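Local coordinates for protein D-alanyl-D-alanine carboxypeptidase DacD (PDB 5FSR) that removes the C-terminal D-alanine from peptidoglycan precursor peptides as a penicillin-binding DD-carboxypeptidase of the Escherichia coli cell envelope, at residues F28-P33 with V319-E324; D86-V91 with G114-V119; F242-S247 with K266-E271; A257-A262 with R273-W278. All coordinates share one frame; numbering follows the deposited sequence.

Contact 1. Residues F28-P33 with V319-E324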
# COMPACT_ATOMS: atom_id res chain seq x y z
N PHE A 28 -16.54 21.02 -2.25
CA PHE A 28 -17.84 20.52 -1.83
C PHE A 28 -17.83 19.06 -1.28
O PHE A 28 -18.78 18.29 -1.46
CB PHE A 28 -18.83 20.69 -2.99
CG PHE A 28 -19.08 22.13 -3.35
CD1 PHE A 28 -19.83 22.94 -2.51
CD2 PHE A 28 -18.55 22.69 -4.51
CE1 PHE A 28 -20.06 24.26 -2.81
CE2 PHE A 28 -18.78 24.02 -4.82
CZ PHE A 28 -19.53 24.80 -3.96
N SER A 29 -16.74 18.70 -0.61
CA SER A 29 -16.62 17.37 -0.05
C SER A 29 -17.53 17.27 1.16
O SER A 29 -17.43 18.08 2.05
CB SER A 29 -15.20 17.09 0.38
OG SER A 29 -15.15 15.94 1.20
N PRO A 30 -18.41 16.26 1.20
CA PRO A 30 -19.24 16.10 2.42
C PRO A 30 -18.40 15.87 3.71
O PRO A 30 -17.20 15.67 3.66
CB PRO A 30 -20.12 14.88 2.10
CG PRO A 30 -19.38 14.11 1.05
CD PRO A 30 -18.48 15.07 0.32
N GLN A 31 -19.06 15.96 4.86
CA GLN A 31 -18.39 15.89 6.15
C GLN A 31 -17.86 14.49 6.37
O GLN A 31 -18.59 13.54 6.14
CB GLN A 31 -19.39 16.20 7.27
CG GLN A 31 -18.79 16.14 8.67
CD GLN A 31 -19.83 16.29 9.78
OE1 GLN A 31 -21.02 16.46 9.53
NE2 GLN A 31 -19.36 16.21 11.01
N PRO A 32 -16.60 14.35 6.84
CA PRO A 32 -16.03 12.99 7.09
C PRO A 32 -16.64 12.33 8.30
O PRO A 32 -17.06 13.03 9.22
CB PRO A 32 -14.55 13.25 7.37
CG PRO A 32 -14.31 14.72 7.16
CD PRO A 32 -15.65 15.42 7.22
N PRO A 33 -16.73 11.00 8.30
CA PRO A 33 -17.16 10.33 9.54
C PRO A 33 -16.09 10.45 10.63
O PRO A 33 -14.91 10.62 10.32
CB PRO A 33 -17.38 8.87 9.10
CG PRO A 33 -16.60 8.71 7.84
CD PRO A 33 -16.59 10.05 7.18
N VAL A 319 -10.73 13.39 -8.34
CA VAL A 319 -11.67 12.84 -7.37
C VAL A 319 -12.74 13.91 -7.06
O VAL A 319 -12.41 15.02 -6.62
CB VAL A 319 -10.95 12.40 -6.08
CG1 VAL A 319 -11.93 11.83 -5.06
CG2 VAL A 319 -9.89 11.36 -6.39
N LEU A 320 -14.01 13.57 -7.30
CA LEU A 320 -15.16 14.48 -7.07
C LEU A 320 -16.27 13.79 -6.29
O LEU A 320 -16.47 12.59 -6.45
CB LEU A 320 -15.73 14.98 -8.39
CG LEU A 320 -14.79 15.87 -9.22
CD1 LEU A 320 -15.37 16.12 -10.59
CD2 LEU A 320 -14.46 17.19 -8.55
N PRO A 321 -17.01 14.54 -5.44
CA PRO A 321 -18.24 13.97 -4.90
C PRO A 321 -19.23 13.65 -6.01
O PRO A 321 -19.28 14.37 -7.01
CB PRO A 321 -18.80 15.07 -3.99
CG PRO A 321 -17.62 15.88 -3.63
CD PRO A 321 -16.72 15.85 -4.83
N LYS A 322 -20.00 12.59 -5.83
CA LYS A 322 -20.95 12.15 -6.84
C LYS A 322 -22.03 13.21 -7.10
O LYS A 322 -22.47 13.38 -8.23
CB LYS A 322 -21.61 10.84 -6.41
CG LYS A 322 -20.66 9.69 -6.16
CD LYS A 322 -21.35 8.35 -6.37
CE LYS A 322 -20.38 7.22 -6.63
NZ LYS A 322 -21.17 6.04 -7.04
N ALA A 323 -22.45 13.89 -6.03
CA ALA A 323 -23.42 14.96 -6.17
C ALA A 323 -22.89 16.09 -7.05
O ALA A 323 -23.69 16.81 -7.64
CB ALA A 323 -23.83 15.48 -4.81
N GLU A 324 -21.56 16.24 -7.14
CA GLU A 324 -20.93 17.26 -7.98
C GLU A 324 -20.78 16.97 -9.51
O GLU A 324 -20.56 17.92 -10.29
CB GLU A 324 -19.64 17.77 -7.33
CG GLU A 324 -19.84 18.34 -5.93
CD GLU A 324 -21.04 19.28 -5.81
OE1 GLU A 324 -21.18 20.18 -6.66
OE2 GLU A 324 -21.89 19.10 -4.91
O HOH W 1 -21.21 17.65 -2.48
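Phe-28, Pro-321 and Glu-324 carry this contact, in which the loop ahead of strand 39-44 of the carboxypeptidase region lies against the C-terminal region of the PBP5 type. Pro-321 closes strand 316-321, and its ring atom CG rests 3.4 Å from the carbonyl O of Phe-28. Pro-30 adds a second proline to the same patch, its CD 4.1 Å from CG of Pro-321, the two rings meeting at a slant. Proline suits both places, since its compact ring packs closely and it has no N-H to satisfy in a loop or at a strand end. The chain then enters a 3-10 turn, marked by the 3.0 Å bond from Glu-324 N to Pro-321 O. That turn, with a bend at chi2 (-45°), brings the Glu-324 carboxylate toward a bridging water and Phe-28, whose CB lies 3.9 Å from Glu-324 CD. The water donates to Phe-28 O at 2.7 Å and to Glu-324 OE2 at 2.9 Å, joining the segments where no direct hydrogen bond does. The Phe-28 ring turns away toward Arg-357, where an aromatic can receive the guanidinium in a cation-pi contact; the same arginine forms a salt bridge with Glu-324 OE2, and His-327 bonds to OE1. A junction so small rests on proline packing, one bridging water and an arginine shared by both segments.

Contact 2. Residues D86-V91 with G114-V119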
# COMPACT_ATOMS: atom_id res chain seq x y z
N ASP A 86 11.04 -17.28 -10.70
CA ASP A 86 11.51 -18.69 -10.83
C ASP A 86 12.88 -19.04 -10.25
O ASP A 86 13.22 -20.23 -10.14
CB ASP A 86 11.47 -19.12 -12.31
CG ASP A 86 10.07 -19.29 -12.80
OD1 ASP A 86 9.39 -20.20 -12.28
OD2 ASP A 86 9.63 -18.49 -13.65
N ASP A 87 13.66 -18.02 -9.89
CA ASP A 87 14.97 -18.23 -9.31
C ASP A 87 14.89 -19.09 -8.04
O ASP A 87 14.04 -18.82 -7.17
CB ASP A 87 15.60 -16.89 -8.94
CG ASP A 87 16.03 -16.08 -10.14
OD1 ASP A 87 15.69 -16.41 -11.30
OD2 ASP A 87 16.71 -15.09 -9.89
N ILE A 88 15.78 -20.08 -7.96
CA ILE A 88 15.83 -21.09 -6.88
C ILE A 88 16.83 -20.65 -5.82
O ILE A 88 18.03 -20.62 -6.05
CB ILE A 88 16.22 -22.49 -7.42
CG1 ILE A 88 15.25 -22.97 -8.52
CG2 ILE A 88 16.32 -23.53 -6.29
CD1 ILE A 88 13.79 -23.03 -8.13
N VAL A 89 16.33 -20.34 -4.65
CA VAL A 89 17.09 -19.72 -3.61
C VAL A 89 17.36 -20.77 -2.55
O VAL A 89 16.50 -21.63 -2.25
CB VAL A 89 16.29 -18.51 -3.04
CG1 VAL A 89 16.92 -17.97 -1.77
CG2 VAL A 89 16.21 -17.41 -4.12
N THR A 90 18.54 -20.71 -1.96
CA THR A 90 18.90 -21.67 -0.95
C THR A 90 18.85 -20.96 0.38
O THR A 90 19.34 -19.84 0.52
CB THR A 90 20.27 -22.31 -1.22
OG1 THR A 90 20.38 -22.60 -2.62
CG2 THR A 90 20.39 -23.61 -0.42
N VAL A 91 18.22 -21.62 1.36
CA VAL A 91 17.94 -21.04 2.66
C VAL A 91 19.21 -21.25 3.48
O VAL A 91 19.59 -22.38 3.67
CB VAL A 91 16.73 -21.77 3.32
CG1 VAL A 91 16.41 -21.24 4.71
CG2 VAL A 91 15.48 -21.65 2.47
N GLY A 114 19.15 -25.36 3.90
CA GLY A 114 19.30 -26.28 2.78
C GLY A 114 18.08 -26.43 1.89
O GLY A 114 18.19 -27.03 0.81
N ASP A 115 16.93 -25.91 2.32
CA ASP A 115 15.77 -25.83 1.45
C ASP A 115 16.06 -24.93 0.25
O ASP A 115 16.60 -23.83 0.38
CB ASP A 115 14.53 -25.29 2.18
CG ASP A 115 13.83 -26.32 3.04
OD1 ASP A 115 14.17 -27.54 3.04
OD2 ASP A 115 12.91 -25.85 3.74
N ARG A 116 15.66 -25.42 -0.92
CA ARG A 116 15.80 -24.74 -2.17
C ARG A 116 14.38 -24.33 -2.62
O ARG A 116 13.53 -25.19 -2.91
CB ARG A 116 16.49 -25.66 -3.18
CG ARG A 116 18.01 -25.74 -2.95
CD ARG A 116 18.74 -26.75 -3.85
NE ARG A 116 18.56 -26.51 -5.29
CZ ARG A 116 19.14 -25.52 -6.01
NH1 ARG A 116 20.02 -24.67 -5.47
NH2 ARG A 116 18.87 -25.41 -7.31
N VAL A 117 14.14 -23.02 -2.66
CA VAL A 117 12.79 -22.44 -2.81
C VAL A 117 12.80 -21.32 -3.86
O VAL A 117 13.79 -20.57 -3.98
CB VAL A 117 12.31 -21.85 -1.46
CG1 VAL A 117 10.87 -21.33 -1.54
CG2 VAL A 117 12.43 -22.89 -0.35
N SER A 118 11.70 -21.21 -4.63
CA SER A 118 11.56 -20.14 -5.63
C SER A 118 11.47 -18.78 -4.93
O SER A 118 11.10 -18.72 -3.75
CB SER A 118 10.39 -20.38 -6.64
OG SER A 118 9.14 -20.66 -6.04
N VAL A 119 11.89 -17.73 -5.63
CA VAL A 119 11.55 -16.34 -5.28
C VAL A 119 10.03 -16.20 -5.13
O VAL A 119 9.58 -15.64 -4.16
CB VAL A 119 12.14 -15.32 -6.29
CG1 VAL A 119 11.45 -13.96 -6.21
CG2 VAL A 119 13.63 -15.12 -6.04
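Gly-114 and Val-91 meet at one end of a two-stranded antiparallel sheet, strands 88-90 and 116-118, set apart from the main five-stranded sheet of the carboxypeptidase region. Gly-114 N donates to Val-91 O at 3.0 Å; the glycine's positive phi (89°) would press a CB against the preceding carbonyl, which explains the residue type. Asp-115 follows, its O accepting from Val-91 N, while its CB runs beside Val-91 CG2, both side chains pointing the same way. Its OD2 accepts a hydrogen bond from Lys-112 N.

Arg-116 pairs with Thr-90 at a non-hydrogen-bonded position, on the exposed face that also carries Ile-88. A bend at chi3 (58°) folds the chain so that the guanidinium lies across Ile-88, with Ile-88 CG2 over one face, 3.3 Å from Arg-116 NH2. A long arginine can thus lie over an exposed isoleucine while its charge stays near the surface. Val-117 faces the other way with Val-89, the hydrogen-bonded pair: Val-89 N reaches Val-117 O at 2.6 Å and Val-117 N returns to Val-89 O at 2.8 Å. These valines are buried against Leu-122 of helix 119-127, and beta-branched residues fit such strand positions well.

Ser-118 ends the strand and is the N-cap of that helix, its OG accepting from Asp-121 N. Val-119, the first helical residue, packs CG2 on Val-89 CG2 at 3.9 Å, and its N donates to Asp-87 O at 2.9 Å with an N-H...O angle of 147°.

Contact 3. Residues F242-S247 with K266-E271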
# COMPACT_ATOMS: atom_id res chain seq x y z
N PHE A 242 -3.62 -0.90 17.17
CA PHE A 242 -3.85 -1.83 16.10
C PHE A 242 -3.93 -1.06 14.77
O PHE A 242 -4.48 0.04 14.69
CB PHE A 242 -5.13 -2.63 16.38
CG PHE A 242 -5.07 -3.48 17.64
CD1 PHE A 242 -5.30 -2.93 18.90
CD2 PHE A 242 -4.76 -4.85 17.58
CE1 PHE A 242 -5.24 -3.71 20.05
CE2 PHE A 242 -4.70 -5.63 18.73
CZ PHE A 242 -4.93 -5.06 19.97
N ASN A 243 -3.35 -1.65 13.73
CA ASN A 243 -3.10 -0.99 12.48
C ASN A 243 -3.63 -1.82 11.32
O ASN A 243 -3.84 -3.02 11.46
CB ASN A 243 -1.59 -0.72 12.30
CG ASN A 243 -0.96 -0.08 13.52
OD1 ASN A 243 -1.55 0.77 14.18
ND2 ASN A 243 0.27 -0.49 13.83
N LEU A 244 -3.84 -1.17 10.17
CA LEU A 244 -4.39 -1.84 8.98
C LEU A 244 -4.09 -1.08 7.68
O LEU A 244 -3.91 0.13 7.69
CB LEU A 244 -5.89 -1.99 9.16
CG LEU A 244 -6.65 -2.72 8.04
CD1 LEU A 244 -7.87 -3.43 8.57
CD2 LEU A 244 -7.06 -1.75 6.95
N ILE A 245 -3.96 -1.84 6.58
CA ILE A 245 -3.86 -1.31 5.22
C ILE A 245 -4.76 -2.20 4.35
O ILE A 245 -4.41 -3.33 4.04
CB ILE A 245 -2.41 -1.24 4.73
CG1 ILE A 245 -1.60 -0.42 5.73
CG2 ILE A 245 -2.32 -0.60 3.34
CD1 ILE A 245 -0.28 0.11 5.26
N ALA A 246 -5.96 -1.66 4.01
CA ALA A 246 -6.86 -2.27 3.06
C ALA A 246 -6.95 -1.47 1.74
O ALA A 246 -6.62 -0.27 1.67
CB ALA A 246 -8.23 -2.44 3.68
N SER A 247 -7.38 -2.14 0.69
CA SER A 247 -7.57 -1.50 -0.59
C SER A 247 -8.71 -2.25 -1.28
O SER A 247 -8.77 -3.48 -1.22
CB SER A 247 -6.29 -1.50 -1.41
OG SER A 247 -6.52 -1.12 -2.75
N LYS A 266 -11.01 -5.43 16.25
CA LYS A 266 -12.35 -5.27 15.69
C LYS A 266 -12.60 -3.83 15.25
O LYS A 266 -13.27 -3.60 14.24
CB LYS A 266 -13.45 -5.67 16.67
CG LYS A 266 -14.70 -6.12 15.97
CD LYS A 266 -15.88 -6.11 16.93
CE LYS A 266 -15.80 -7.31 17.86
NZ LYS A 266 -16.76 -7.31 19.00
N GLY A 267 -12.06 -2.89 16.01
CA GLY A 267 -12.10 -1.47 15.68
C GLY A 267 -11.54 -1.17 14.30
O GLY A 267 -12.25 -0.66 13.46
N ARG A 268 -10.29 -1.56 14.07
CA ARG A 268 -9.59 -1.27 12.82
C ARG A 268 -10.25 -1.91 11.61
O ARG A 268 -10.11 -1.41 10.51
CB ARG A 268 -8.12 -1.75 12.86
CG ARG A 268 -7.99 -3.23 12.58
CD ARG A 268 -6.62 -3.77 12.78
NE ARG A 268 -6.69 -5.21 12.97
CZ ARG A 268 -5.65 -5.99 13.26
NH1 ARG A 268 -4.42 -5.46 13.36
NH2 ARG A 268 -5.84 -7.31 13.43
N GLU A 269 -10.91 -3.05 11.80
CA GLU A 269 -11.69 -3.64 10.71
C GLU A 269 -12.91 -2.73 10.41
O GLU A 269 -13.19 -2.42 9.25
CB GLU A 269 -12.16 -5.06 11.05
CG GLU A 269 -12.57 -5.91 9.84
CD GLU A 269 -12.82 -7.40 10.20
OE1 GLU A 269 -13.84 -7.69 10.90
OE2 GLU A 269 -12.00 -8.26 9.76
N GLU A 270 -13.60 -2.30 11.46
CA GLU A 270 -14.81 -1.47 11.31
C GLU A 270 -14.50 -0.02 10.88
O GLU A 270 -15.29 0.57 10.14
CB GLU A 270 -15.57 -1.42 12.62
CG GLU A 270 -16.11 -2.77 13.03
CD GLU A 270 -16.64 -2.74 14.43
OE1 GLU A 270 -16.52 -1.69 15.11
OE2 GLU A 270 -17.17 -3.79 14.84
N GLU A 271 -13.38 0.53 11.35
CA GLU A 271 -12.96 1.87 11.00
C GLU A 271 -12.46 1.90 9.57
O GLU A 271 -12.80 2.83 8.84
CB GLU A 271 -11.88 2.42 11.94
CG GLU A 271 -12.27 2.63 13.40
CD GLU A 271 -13.65 3.25 13.62
OE1 GLU A 271 -13.94 4.30 13.00
OE2 GLU A 271 -14.43 2.70 14.42
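Strand 242-247 and helix 266-271 run roughly the same way, the axes of these short segments 33° apart and 7.9 Å from each other at the closest. The backbones come nearest at Leu-244 and Arg-268, with CA atoms 6.5 Å apart. Arg-268 CG sits between the backbone N and the carbonyl carbon (chi1 81°), and from there the chain runs extended across the strand. Its NH1 donates to Asn-243 O at 3.1 Å, in the carbonyl plane but with a bent N-H...O angle of 138°. An arginine suits this spot: its aliphatic part packs while its end meets a strand carbonyl.

The helix covers one face of the five-stranded antiparallel sheet of the penicillin-binding-protein fold. Leu-244, directed at the helix, places CD1 4.0 Å from Arg-268 CG and 3.6 Å from Arg-268 O, laying branched apolar bulk against the helix. Phe-242 brings its CB to 4.1 Å from Arg-268 CD, while Arg-268 NH1 stands at the edge of the Phe-242 ring. Asn-243 points away from the helix; its amide bonds to Thr-237 OG1 and Gly-261 N, and its side chain is about 7 Å from that of Ser-64, the probable acylated serine.

Contact 4. Residues A257-A262 with R273-W278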
# COMPACT_ATOMS: atom_id res chain seq x y z
N ALA A 257 -7.34 2.54 2.26
CA ALA A 257 -7.54 2.98 3.63
C ALA A 257 -6.41 2.50 4.56
O ALA A 257 -6.19 1.31 4.70
CB ALA A 257 -8.86 2.45 4.13
N VAL A 258 -5.69 3.45 5.17
CA VAL A 258 -4.73 3.16 6.23
C VAL A 258 -5.37 3.57 7.53
O VAL A 258 -5.88 4.70 7.64
CB VAL A 258 -3.41 3.93 6.05
CG1 VAL A 258 -2.48 3.72 7.24
CG2 VAL A 258 -2.69 3.49 4.79
N VAL A 259 -5.37 2.65 8.51
CA VAL A 259 -5.80 2.98 9.86
C VAL A 259 -4.65 2.64 10.80
O VAL A 259 -4.01 1.62 10.62
CB VAL A 259 -7.09 2.22 10.24
CG1 VAL A 259 -7.43 2.41 11.73
CG2 VAL A 259 -8.26 2.66 9.37
N MET A 260 -4.39 3.48 11.80
CA MET A 260 -3.30 3.25 12.75
C MET A 260 -3.67 3.67 14.18
O MET A 260 -4.16 4.79 14.41
CB MET A 260 -2.06 4.01 12.33
CG MET A 260 -1.50 3.54 11.01
SD MET A 260 0.15 4.19 10.71
CE MET A 260 1.09 2.81 11.37
N GLY A 261 -3.42 2.78 15.13
CA GLY A 261 -3.70 3.04 16.54
C GLY A 261 -5.15 2.87 16.95
O GLY A 261 -5.58 3.52 17.89
N ALA A 262 -5.90 1.99 16.27
CA ALA A 262 -7.27 1.67 16.69
C ALA A 262 -7.24 0.88 18.01
O ALA A 262 -6.25 0.18 18.26
CB ALA A 262 -8.01 0.89 15.60
N ARG A 273 -13.25 -0.26 7.04
CA ARG A 273 -14.42 -0.47 6.18
C ARG A 273 -15.46 0.66 6.31
O ARG A 273 -16.30 0.81 5.44
CB ARG A 273 -15.07 -1.83 6.50
CG ARG A 273 -15.92 -2.46 5.39
CD ARG A 273 -16.85 -3.51 5.98
NE ARG A 273 -16.14 -4.79 6.15
CZ ARG A 273 -16.41 -5.74 7.05
NH1 ARG A 273 -17.38 -5.61 7.95
NH2 ARG A 273 -15.67 -6.84 7.07
N LYS A 274 -15.45 1.43 7.41
CA LYS A 274 -16.23 2.68 7.50
C LYS A 274 -15.62 3.75 6.57
O LYS A 274 -16.34 4.51 5.95
CB LYS A 274 -16.23 3.18 8.94
CG LYS A 274 -16.95 4.49 9.22
CD LYS A 274 -16.53 5.09 10.57
CE LYS A 274 -16.99 4.26 11.76
NZ LYS A 274 -16.64 4.96 13.03
N LEU A 275 -14.29 3.80 6.48
CA LEU A 275 -13.61 4.77 5.63
C LEU A 275 -13.85 4.48 4.15
O LEU A 275 -14.32 5.37 3.42
CB LEU A 275 -12.11 4.80 5.88
CG LEU A 275 -11.65 5.66 7.04
CD1 LEU A 275 -10.13 5.49 7.20
CD2 LEU A 275 -12.00 7.14 6.80
N LEU A 276 -13.56 3.24 3.75
CA LEU A 276 -13.77 2.73 2.39
C LEU A 276 -15.22 2.74 1.91
O LEU A 276 -15.49 2.90 0.73
CB LEU A 276 -13.27 1.28 2.29
CG LEU A 276 -11.78 1.04 2.33
CD1 LEU A 276 -11.46 -0.45 2.57
CD2 LEU A 276 -11.15 1.55 1.04
N ARG A 277 -16.14 2.48 2.82
CA ARG A 277 -17.54 2.59 2.46
C ARG A 277 -17.95 4.04 2.18
O ARG A 277 -18.71 4.29 1.25
CB ARG A 277 -18.44 2.00 3.55
CG ARG A 277 -19.72 1.47 2.99
CD ARG A 277 -19.46 0.13 2.35
NE ARG A 277 -20.57 -0.21 1.45
CZ ARG A 277 -20.75 0.23 0.19
NH1 ARG A 277 -19.86 1.01 -0.40
NH2 ARG A 277 -21.85 -0.14 -0.50
N TRP A 278 -17.46 4.98 2.99
CA TRP A 278 -17.75 6.41 2.83
C TRP A 278 -17.05 6.91 1.57
O TRP A 278 -17.59 7.74 0.86
CB TRP A 278 -17.30 7.20 4.05
CG TRP A 278 -17.44 8.69 3.97
CD1 TRP A 278 -18.57 9.44 4.26
CD2 TRP A 278 -16.41 9.64 3.62
NE1 TRP A 278 -18.30 10.77 4.09
CE2 TRP A 278 -16.99 10.93 3.70
CE3 TRP A 278 -15.08 9.53 3.24
CZ2 TRP A 278 -16.27 12.09 3.42
CZ3 TRP A 278 -14.36 10.68 2.95
CH2 TRP A 278 -14.94 11.94 3.06
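Ala-257, Leu-275 and Leu-276 meet in a helix-on-sheet packing, in which helix 265-282 packs on one face of the five-stranded antiparallel sheet of the penicillin-binding-protein fold. Strand 257-260 and helix 273-278 run nearly opposite, at 152°, the axes of these short segments 8.5 Å apart at the closest.

The contact between them is wholly apolar, and no hydrogen bond crosses it. Ala-257 points at the helix, and its single methyl suits the spot where the backbones come nearest, Ala-257 and Leu-276 having CA atoms 6.4 Å apart. Leucine reaches in from the helix side: with chi1 at -71°, CG of Leu-276 lies anti to the carbonyl carbon, and its branched end bends in over the alanine. Leu-275 is directed at the strand and also packs on Trp-40 of the adjacent strand 39-44 and Thr-52 of strand 50-54 beyond it, so its branched end bridges more than one strand of the sheet. Val-259, whose beta-branched shape suits a strand, offers CG2 to the helix.

Backbone hydrogen bonds lie beside this apolar layer. In the sheet, Ala-257 pairs with Ala-246 and Val-258 with Val-41, while the helix is held by Arg-277 N to Arg-273 O at 3.1 Å.

The Ala-257 methyl, CB, lies 3.7 Å from the methine CG of Leu-276, and the methyl Val-259 CG2 meets the methyl Leu-275 CD1 at 4.0 Å.

In the fold
Contacts 3 and 4 are halves of one layer, their centres 6 Å apart: both use helix 265-282, on neighbouring strands joined by Leu-244 N to Val-259 O at 2.8 Å. Contact 3 lies nearer the active site, the Leu-244 side chain being about 7 Å from that of Lys-233, which probably binds substrate, against about 10 Å for Val-258 of contact 4. Contact 1 touches contact 4 where the proline-rich loop packs on Trp-278, Pro-33 CD lying 3.6 Å from Trp-278 CD1, and so connects the C-terminal region to this layer. Contact 2 stands apart, about 49 Å from contact 1 between centres, across the chain's centre from it.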